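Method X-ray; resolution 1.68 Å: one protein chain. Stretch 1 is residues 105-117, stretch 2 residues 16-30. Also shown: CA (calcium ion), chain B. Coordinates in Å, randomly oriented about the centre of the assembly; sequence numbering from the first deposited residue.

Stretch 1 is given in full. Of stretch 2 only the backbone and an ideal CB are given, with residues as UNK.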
# COMPACT_ATOMS: atom_id res chain seq x y z
N GLU A 105 -6.72 1.35 6.48
CA GLU A 105 -7.46 1.01 7.70
C GLU A 105 -7.49 -0.49 7.89
O GLU A 105 -8.25 -1.19 7.23
CB GLU A 105 -8.87 1.57 7.62
CG GLU A 105 -8.90 3.07 7.41
CD GLU A 105 -8.26 3.80 8.56
OE1 GLU A 105 -8.71 3.61 9.72
OE2 GLU A 105 -7.29 4.55 8.33
N LEU A 106 -6.65 -1.00 8.79
CA LEU A 106 -6.46 -2.43 8.93
C LEU A 106 -7.06 -2.98 10.22
O LEU A 106 -6.88 -4.15 10.53
CB LEU A 106 -4.97 -2.78 8.90
CG LEU A 106 -4.14 -2.26 7.72
CD1 LEU A 106 -2.67 -2.63 7.90
CD2 LEU A 106 -4.67 -2.81 6.42
N GLY A 107 -7.77 -2.13 10.96
CA GLY A 107 -8.16 -2.48 12.32
C GLY A 107 -9.07 -3.68 12.47
O GLY A 107 -8.94 -4.43 13.43
N THR A 108 -10.00 -3.85 11.54
CA THR A 108 -10.95 -4.96 11.65
C THR A 108 -10.41 -6.25 11.02
O THR A 108 -11.08 -7.30 11.07
CB THR A 108 -12.30 -4.59 11.00
OG1 THR A 108 -12.14 -4.46 9.58
CG2 THR A 108 -12.84 -3.28 11.57
N LEU A 109 -9.21 -6.20 10.45
CA LEU A 109 -8.63 -7.37 9.81
C LEU A 109 -7.89 -8.25 10.82
O LEU A 109 -7.47 -7.78 11.87
CB LEU A 109 -7.66 -6.96 8.69
CG LEU A 109 -8.22 -5.97 7.67
CD1 LEU A 109 -7.14 -5.70 6.61
CD2 LEU A 109 -9.51 -6.47 7.03
N GLY A 110 -7.74 -9.52 10.48
CA GLY A 110 -6.94 -10.44 11.27
C GLY A 110 -5.95 -11.18 10.39
O GLY A 110 -6.16 -11.32 9.19
N GLY A 111 -4.88 -11.66 11.01
CA GLY A 111 -3.91 -12.47 10.30
C GLY A 111 -2.78 -11.64 9.69
O GLY A 111 -2.17 -10.81 10.35
N ASP A 112 -2.51 -11.90 8.42
CA ASP A 112 -1.33 -11.37 7.74
C ASP A 112 -1.71 -10.64 6.47
O ASP A 112 -2.67 -11.00 5.79
CB ASP A 112 -0.37 -12.51 7.38
CG ASP A 112 0.34 -13.09 8.60
OD1 ASP A 112 0.71 -12.34 9.50
OD2 ASP A 112 0.52 -14.33 8.64
N ILE A 113 -0.94 -9.61 6.12
CA ILE A 113 -1.11 -8.96 4.83
C ILE A 113 0.26 -8.72 4.22
O ILE A 113 1.21 -8.38 4.92
CB ILE A 113 -1.91 -7.62 4.95
CG1 ILE A 113 -2.09 -6.97 3.58
CG2 ILE A 113 -1.26 -6.69 5.96
CD1 ILE A 113 -3.12 -5.85 3.55
N TRP A 114 0.36 -8.96 2.91
CA TRP A 114 1.55 -8.66 2.12
C TRP A 114 1.15 -7.73 0.97
O TRP A 114 0.09 -7.90 0.37
CB TRP A 114 2.19 -9.93 1.53
CG TRP A 114 2.64 -10.99 2.51
CD1 TRP A 114 3.91 -11.20 2.96
CD2 TRP A 114 1.82 -12.01 3.10
NE1 TRP A 114 3.93 -12.29 3.80
CE2 TRP A 114 2.67 -12.80 3.91
CE3 TRP A 114 0.46 -12.33 3.03
CZ2 TRP A 114 2.20 -13.88 4.65
CZ3 TRP A 114 -0.01 -13.42 3.77
CH2 TRP A 114 0.86 -14.18 4.57
N MET A 115 2.00 -6.76 0.65
CA MET A 115 1.74 -5.86 -0.47
C MET A 115 3.03 -5.60 -1.23
O MET A 115 4.11 -5.63 -0.65
CB MET A 115 1.13 -4.53 0.00
CG MET A 115 -0.33 -4.65 0.40
SD MET A 115 -1.09 -3.06 0.79
CE MET A 115 -0.33 -2.76 2.38
N ASP A 116 2.91 -5.33 -2.52
CA ASP A 116 4.08 -5.05 -3.35
C ASP A 116 3.68 -4.25 -4.57
O ASP A 116 2.49 -4.16 -4.92
CB ASP A 116 4.77 -6.37 -3.77
CG ASP A 116 6.22 -6.18 -4.22
OD1 ASP A 116 6.82 -5.11 -3.94
OD2 ASP A 116 6.76 -7.12 -4.82
N ASP A 117 4.68 -3.65 -5.22
CA ASP A 117 4.48 -2.95 -6.49
C ASP A 117 3.41 -1.87 -6.36
O ASP A 117 2.54 -1.71 -7.22
CB ASP A 117 4.14 -3.96 -7.57
CG ASP A 117 5.22 -5.02 -7.71
OD1 ASP A 117 6.40 -4.63 -7.83
OD2 ASP A 117 4.91 -6.23 -7.68
N UNK A 16 11.99 -12.03 -4.59
CA UNK A 16 11.26 -10.77 -4.59
C UNK A 16 11.01 -10.38 -3.14
O UNK A 16 10.87 -11.26 -2.29
CB UNK A 16 9.95 -10.88 -5.37
N UNK A 17 10.95 -9.09 -2.86
CA UNK A 17 10.66 -8.64 -1.49
C UNK A 17 9.40 -7.81 -1.46
O UNK A 17 9.07 -7.10 -2.42
CB UNK A 17 11.83 -7.83 -0.92
N UNK A 18 8.66 -7.94 -0.36
CA UNK A 18 7.34 -7.32 -0.26
C UNK A 18 7.18 -6.69 1.12
O UNK A 18 7.90 -7.03 2.06
CB UNK A 18 6.23 -8.34 -0.52
N UNK A 19 6.24 -5.76 1.23
CA UNK A 19 5.83 -5.23 2.52
C UNK A 19 5.01 -6.31 3.24
O UNK A 19 4.14 -6.93 2.63
CB UNK A 19 5.03 -3.94 2.36
N UNK A 20 5.29 -6.50 4.52
CA UNK A 20 4.60 -7.52 5.31
C UNK A 20 4.18 -6.98 6.66
O UNK A 20 4.99 -6.43 7.39
CB UNK A 20 5.49 -8.75 5.50
N UNK A 21 2.90 -7.15 6.99
CA UNK A 21 2.43 -6.82 8.32
C UNK A 21 1.76 -8.03 8.94
O UNK A 21 0.74 -8.51 8.44
CB UNK A 21 1.47 -5.63 8.28
N UNK A 22 2.33 -8.52 10.03
CA UNK A 22 1.61 -9.48 10.85
C UNK A 22 0.64 -8.68 11.71
O UNK A 22 1.04 -7.97 12.63
CB UNK A 22 2.56 -10.33 11.70
N UNK A 23 -0.65 -8.79 11.40
CA UNK A 23 -1.65 -7.99 12.09
C UNK A 23 -2.06 -8.62 13.42
O UNK A 23 -2.27 -7.92 14.41
CB UNK A 23 -2.88 -7.80 11.20
N UNK A 24 -2.18 -9.94 13.44
CA UNK A 24 -2.69 -10.63 14.62
C UNK A 24 -4.21 -10.61 14.65
O UNK A 24 -4.84 -10.53 13.61
CB UNK A 24 -2.13 -9.99 15.89
N UNK A 25 -4.80 -10.69 15.84
CA UNK A 25 -6.26 -10.75 15.96
C UNK A 25 -6.95 -9.42 15.60
O UNK A 25 -6.37 -8.35 15.81
CB UNK A 25 -6.64 -11.15 17.39
N UNK A 26 -8.18 -9.50 15.08
CA UNK A 26 -8.93 -8.28 14.75
C UNK A 26 -9.12 -7.38 15.96
O UNK A 26 -9.30 -7.86 17.08
CB UNK A 26 -10.30 -8.64 14.16
N UNK A 27 -9.08 -6.08 15.71
CA UNK A 27 -9.41 -5.09 16.73
C UNK A 27 -10.85 -4.66 16.55
O UNK A 27 -11.53 -5.11 15.63
CB UNK A 27 -8.47 -3.88 16.66
N UNK A 28 -11.31 -3.77 17.42
CA UNK A 28 -12.70 -3.33 17.39
C UNK A 28 -13.04 -2.39 16.23
O UNK A 28 -14.05 -2.56 15.56
CB UNK A 28 -13.03 -2.64 18.71
N UNK A 29 -12.18 -1.40 15.98
CA UNK A 29 -12.45 -0.36 14.99
C UNK A 29 -11.45 -0.38 13.83
O UNK A 29 -10.31 -0.78 14.02
CB UNK A 29 -12.43 1.01 15.66
N UNK A 30 -11.91 0.07 12.67
CA UNK A 30 -11.06 0.38 11.51
C UNK A 30 -9.76 1.05 11.89
O UNK A 30 -8.67 0.67 11.43
CB UNK A 30 -11.82 1.28 10.53
CA CA B . 9.04 -6.04 -4.51

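Position 16 has its ideal CB 5.0 Å from Asp116 OD2; many residues would serve, a basic one plausibly. It is Lys16, whose end leads away. At 17 the CB points away, so the visible demand falls on the backbone: its O binds the calcium at 2.3 Å, beside Asp116 OD1 and OD2, each 2.5 Å from the ion. Stretch 1 leaves the side chain open; it is His17, whose ND1 is hydrogen-bonded elsewhere in the structure.

Position 18 sets its CB 3.4 Å from Met115 O, between Asp116 and the indole. A compact apolar or beta-branched residue suits. Val18 places CG2 3.7 Å from Trp114 CD1, at the ring edge.

Position 19 pairs with Met115 through two backbone hydrogen bonds and shares its face, so a flexible aliphatic chain fits. Leu19 brings CD2 to 4.1 Å from Met115 CE.

Position 20 lies on the opposite face, its CB 3.9 Å from Trp114 CD1, with Asp112 further along. Aliphatic or aromatic residues could cover the indole; a polar tip could also use the carboxylate. Tyr20 makes an offset stack with the five-membered ring, centroids 4.7 Å apart and planes at 25°, and its OH lies 2.9 Å from Asp112 OD1.

Position 21 returns to the Met115 face, CB 3.7 Å from Ile113 CG2, where a branched aliphatic suits. Ile21 also reaches Leu106, CD1 to CD1 at 3.9 Å.

At 22 the CB is 3.5 Å from Asp112 OD1, inviting a donor: His, Asn, Ser, Lys or Arg. His22 answers with ND1 donating to Asp112 OD1 at 2.6 Å.

Position 23 points toward stretch 1, where Leu106, Leu109 and Ile113 offer an apolar pocket. Its CB is tight, 3.2 Å from Gly111 O, which disfavours beta-branching; a flexible apolar chain, Met or perhaps Leu, could reach the pocket. Met23 puts SD 3.7 Å from Leu109 CB and 3.9 Å from Ile113 CG2.

Position 24 has phi/psi 83/-154, which would jam a CB against the preceding carbonyl: glycine. Here the strands bulge, and the amides of Met23 and Gly24 both donate to Gly111 O, at 2.7 and 3.2 Å to their N atoms.

25 points away: Glu25. At 26, phi -58° and a CB 3.5 Å from Thr108 O allow proline or a small residue; Pro26 packs its CB there.

Position 27 mainly offers its amide, N to Gly107 O at 2.8 Å, which excludes proline; Lys27 sends its end away. 28 and 29 point away: Thr28 and Asn29.

Position 30, near Glu105 and Thr108, suits a short polar residue. Asn30 OD1 accepts from a water, 2.5 Å from its O, that also receives Thr108 N.

Stretch 2 (16-30) KHVLYIHMGEPKTNN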
# COMPACT_ATOMS: atom_id res chain seq x y z
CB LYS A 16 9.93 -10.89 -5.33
CG LYS A 16 10.02 -11.29 -6.79
CD LYS A 16 8.62 -11.55 -7.33
CE LYS A 16 8.58 -11.51 -8.86
NZ LYS A 16 9.01 -12.78 -9.51
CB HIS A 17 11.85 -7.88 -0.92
CG HIS A 17 13.10 -8.70 -0.88
ND1 HIS A 17 13.99 -8.75 -1.94
CD2 HIS A 17 13.58 -9.55 0.05
CE1 HIS A 17 14.97 -9.58 -1.65
NE2 HIS A 17 14.75 -10.09 -0.45
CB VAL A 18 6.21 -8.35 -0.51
CG1 VAL A 18 6.45 -9.12 -1.82
CG2 VAL A 18 6.12 -9.33 0.65
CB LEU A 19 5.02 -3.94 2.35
CG LEU A 19 4.47 -3.26 3.62
CD1 LEU A 19 4.24 -1.78 3.35
CD2 LEU A 19 3.17 -3.88 4.11
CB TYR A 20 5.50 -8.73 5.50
CG TYR A 20 5.00 -9.72 6.53
CD1 TYR A 20 3.81 -10.40 6.35
CD2 TYR A 20 5.75 -10.00 7.67
CE1 TYR A 20 3.36 -11.32 7.27
CE2 TYR A 20 5.30 -10.93 8.61
CZ TYR A 20 4.10 -11.58 8.40
OH TYR A 20 3.63 -12.50 9.30
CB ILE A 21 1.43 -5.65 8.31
CG1 ILE A 21 2.13 -4.37 7.87
CG2 ILE A 21 0.81 -5.48 9.71
CD1 ILE A 21 1.18 -3.22 7.69
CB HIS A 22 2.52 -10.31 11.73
CG HIS A 22 1.75 -11.24 12.62
ND1 HIS A 22 0.93 -12.22 12.12
CD2 HIS A 22 1.63 -11.30 13.97
CE1 HIS A 22 0.36 -12.87 13.12
NE2 HIS A 22 0.77 -12.33 14.25
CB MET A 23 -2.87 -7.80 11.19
CG MET A 23 -2.55 -6.96 9.96
SD MET A 23 -3.94 -6.68 8.85
CE MET A 23 -4.20 -8.34 8.22
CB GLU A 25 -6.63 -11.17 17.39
CG GLU A 25 -6.06 -12.53 17.76
CD GLU A 25 -6.37 -12.93 19.19
OE1 GLU A 25 -6.65 -12.02 20.00
OE2 GLU A 25 -6.33 -14.14 19.49
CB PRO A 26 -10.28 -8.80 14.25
CG PRO A 26 -9.98 -10.16 13.74
CD PRO A 26 -8.90 -10.71 14.62
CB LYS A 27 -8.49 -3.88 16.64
CG LYS A 27 -7.02 -4.20 16.52
CD LYS A 27 -6.45 -4.75 17.80
CE LYS A 27 -4.94 -4.63 17.83
NZ LYS A 27 -4.37 -5.20 19.08
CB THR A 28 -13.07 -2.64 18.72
OG1 THR A 28 -12.75 -3.52 19.81
CG2 THR A 28 -14.55 -2.29 18.75
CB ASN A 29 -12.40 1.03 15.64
CG ASN A 29 -13.17 1.09 16.95
OD1 ASN A 29 -12.57 1.18 18.03
ND2 ASN A 29 -14.48 1.06 16.86
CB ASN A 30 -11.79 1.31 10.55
CG ASN A 30 -12.57 0.58 9.51
OD1 ASN A 30 -12.17 -0.49 9.05
ND2 ASN A 30 -13.69 1.16 9.10
O HOH W 1 3.75 -15.42 8.07
O HOH W 2 -10.41 -2.25 9.16
O HOH W 3 8.85 -4.86 -6.61
O HOH W 4 9.33 -7.83 -6.14
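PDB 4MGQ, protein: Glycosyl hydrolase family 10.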